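Local structure of phytoene synthase (Enterococcus hirae, 5IYS) at residues A211-E214 and S215-Q219. The protein binds magnesium ions and a farnesyl thiodiphosphate inhibitor, and probably joins two prenyl diphosphates head to head, as squalene and phytoene synthases do. Residues are numbered along the deposited sequence; the frame is centred on the assembly and turned at random.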
loop_
_atom_site.group_PDB
_atom_site.type_symbol
_atom_site.label_atom_id
_atom_site.label_comp_id
_atom_site.label_asym_id
_atom_site.label_seq_id
_atom_site.Cartn_x
_atom_site.Cartn_y
_atom_site.Cartn_z
ATOM N N ALA A 211 -0.578 -6.607 -23.817
ATOM C CA ALA A 211 -1.412 -7.758 -23.496
ATOM C C ALA A 211 -1.222 -8.177 -22.044
ATOM O O ALA A 211 -2.203 -8.383 -21.324
ATOM C CB ALA A 211 -1.082 -8.903 -24.428
ATOM N N LEU A 212 0.037 -8.373 -21.654
ATOM C CA LEU A 212 0.389 -8.792 -20.310
ATOM C C LEU A 212 -0.045 -7.753 -19.272
ATOM O O LEU A 212 -0.744 -8.095 -18.321
ATOM C CB LEU A 212 1.899 -9.021 -20.211
ATOM C CG LEU A 212 2.472 -9.609 -18.915
ATOM C CD1 LEU A 212 3.934 -10.058 -19.111
ATOM C CD2 LEU A 212 2.359 -8.628 -17.753
ATOM N N TRP A 213 0.339 -6.499 -19.499
ATOM C CA TRP A 213 -0.088 -5.366 -18.693
ATOM C C TRP A 213 -1.596 -5.408 -18.444
ATOM O O TRP A 213 -2.063 -5.404 -17.296
ATOM C CB TRP A 213 0.325 -4.053 -19.358
ATOM C CG TRP A 213 0.289 -2.860 -18.431
ATOM C CD1 TRP A 213 1.359 -2.290 -17.785
ATOM C CD2 TRP A 213 -0.858 -2.076 -18.074
ATOM N NE1 TRP A 213 0.935 -1.241 -17.005
ATOM C CE2 TRP A 213 -0.411 -1.060 -17.197
ATOM C CE3 TRP A 213 -2.214 -2.120 -18.423
ATOM C CZ2 TRP A 213 -1.270 -0.083 -16.676
ATOM C CZ3 TRP A 213 -3.078 -1.193 -17.859
ATOM C CH2 TRP A 213 -2.605 -0.184 -16.990
ATOM N N GLU A 214 -2.358 -5.489 -19.520
ATOM C CA GLU A 214 -3.807 -5.504 -19.411
ATOM C C GLU A 214 -4.350 -6.731 -18.703
ATOM O O GLU A 214 -5.326 -6.623 -17.963
ATOM C CB GLU A 214 -4.482 -5.282 -20.759
ATOM C CG GLU A 214 -4.374 -3.840 -21.245
ATOM C CD GLU A 214 -5.248 -2.861 -20.463
ATOM O OE1 GLU A 214 -5.990 -3.259 -19.539
ATOM O OE2 GLU A 214 -5.160 -1.654 -20.730
ATOM N N SER A 215 -3.684 -7.875 -18.868
ATOM C CA SER A 215 -4.086 -9.051 -18.127
ATOM C C SER A 215 -3.976 -8.794 -16.620
ATOM O O SER A 215 -4.816 -9.244 -15.836
ATOM C CB SER A 215 -3.192 -10.240 -18.461
ATOM O OG SER A 215 -3.708 -11.411 -17.865
ATOM N N LEU A 216 -2.821 -8.286 -16.211
ATOM C CA LEU A 216 -2.593 -8.020 -14.785
ATOM C C LEU A 216 -3.473 -6.865 -14.295
ATOM O O LEU A 216 -3.958 -6.896 -13.165
ATOM C CB LEU A 216 -1.108 -7.705 -14.554
ATOM C CG LEU A 216 -0.560 -7.826 -13.132
ATOM C CD1 LEU A 216 -0.772 -9.266 -12.652
ATOM C CD2 LEU A 216 0.920 -7.455 -13.061
ATOM N N ALA A 217 -3.733 -5.875 -15.148
ATOM C CA ALA A 217 -4.592 -4.759 -14.762
ATOM C C ALA A 217 -6.026 -5.213 -14.513
ATOM O O ALA A 217 -6.666 -4.833 -13.524
ATOM C CB ALA A 217 -4.531 -3.634 -15.794
ATOM N N LYS A 218 -6.485 -6.118 -15.365
ATOM C CA LYS A 218 -7.800 -6.718 -15.180
ATOM C C LYS A 218 -7.862 -7.445 -13.840
ATOM O O LYS A 218 -8.813 -7.254 -13.106
ATOM C CB LYS A 218 -8.117 -7.678 -16.328
ATOM C CG LYS A 218 -9.382 -8.510 -16.110
ATOM C CD LYS A 218 -9.085 -9.974 -16.447
ATOM C CE LYS A 218 -10.337 -10.755 -16.837
ATOM N NZ LYS A 218 -10.742 -11.724 -15.774
ATOM N N GLN A 219 -6.827 -8.206 -13.491
ATOM C CA GLN A 219 -6.787 -8.869 -12.195
ATOM C C GLN A 219 -6.835 -7.854 -11.054
ATOM O O GLN A 219 -7.568 -8.067 -10.093
ATOM C CB GLN A 219 -5.511 -9.695 -12.026
ATOM C CG GLN A 219 -5.490 -10.531 -10.756
ATOM C CD GLN A 219 -6.755 -11.376 -10.579
ATOM O OE1 GLN A 219 -7.054 -11.856 -9.483
ATOM N NE2 GLN A 219 -7.536 -11.503 -11.643
#
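The shortest backbone hydrogen bond here runs from Ala217 N to Trp213 O, 2.8 Å, and the same i to i+4 pair meets again through its side chains. Trp213 has CG anti to its backbone N (chi1 -163°), which swings the six-membered ring alongside the helix toward the next turn, where CZ3 lies 3.5 Å from Ala217 CB. The methyl approaches the ring obliquely; alanine suits this place because its side chain is short enough for the broad indole to lie close. Leu216 N to Leu212 O (3.0 Å) and Lys218 N to Glu214 O (2.9 Å) continue the alpha-helical ladder. Glu214 bends at chi2 (-72°), which brings its carboxyl carbon to the indole edge, in the ring plane, with OE1 4.0 Å from Ala217 CB; as an acid can, OE2 takes a salt bridge from Arg257 and a hydrogen bond with Tyr261. Trp213 NE1, a buried donor, is satisfied by Leu171 O, and Ser215 OG accepts a hydrogen bond from Arg125 NH2. Leu212 and Leu216, one turn apart, give helix 207-227 a branched apolar stripe on its buried side: Leu212 packs on helix 187-193 and Leu216 on helix 155-172, while Trp213 and Ala217 rest against helix 236-258.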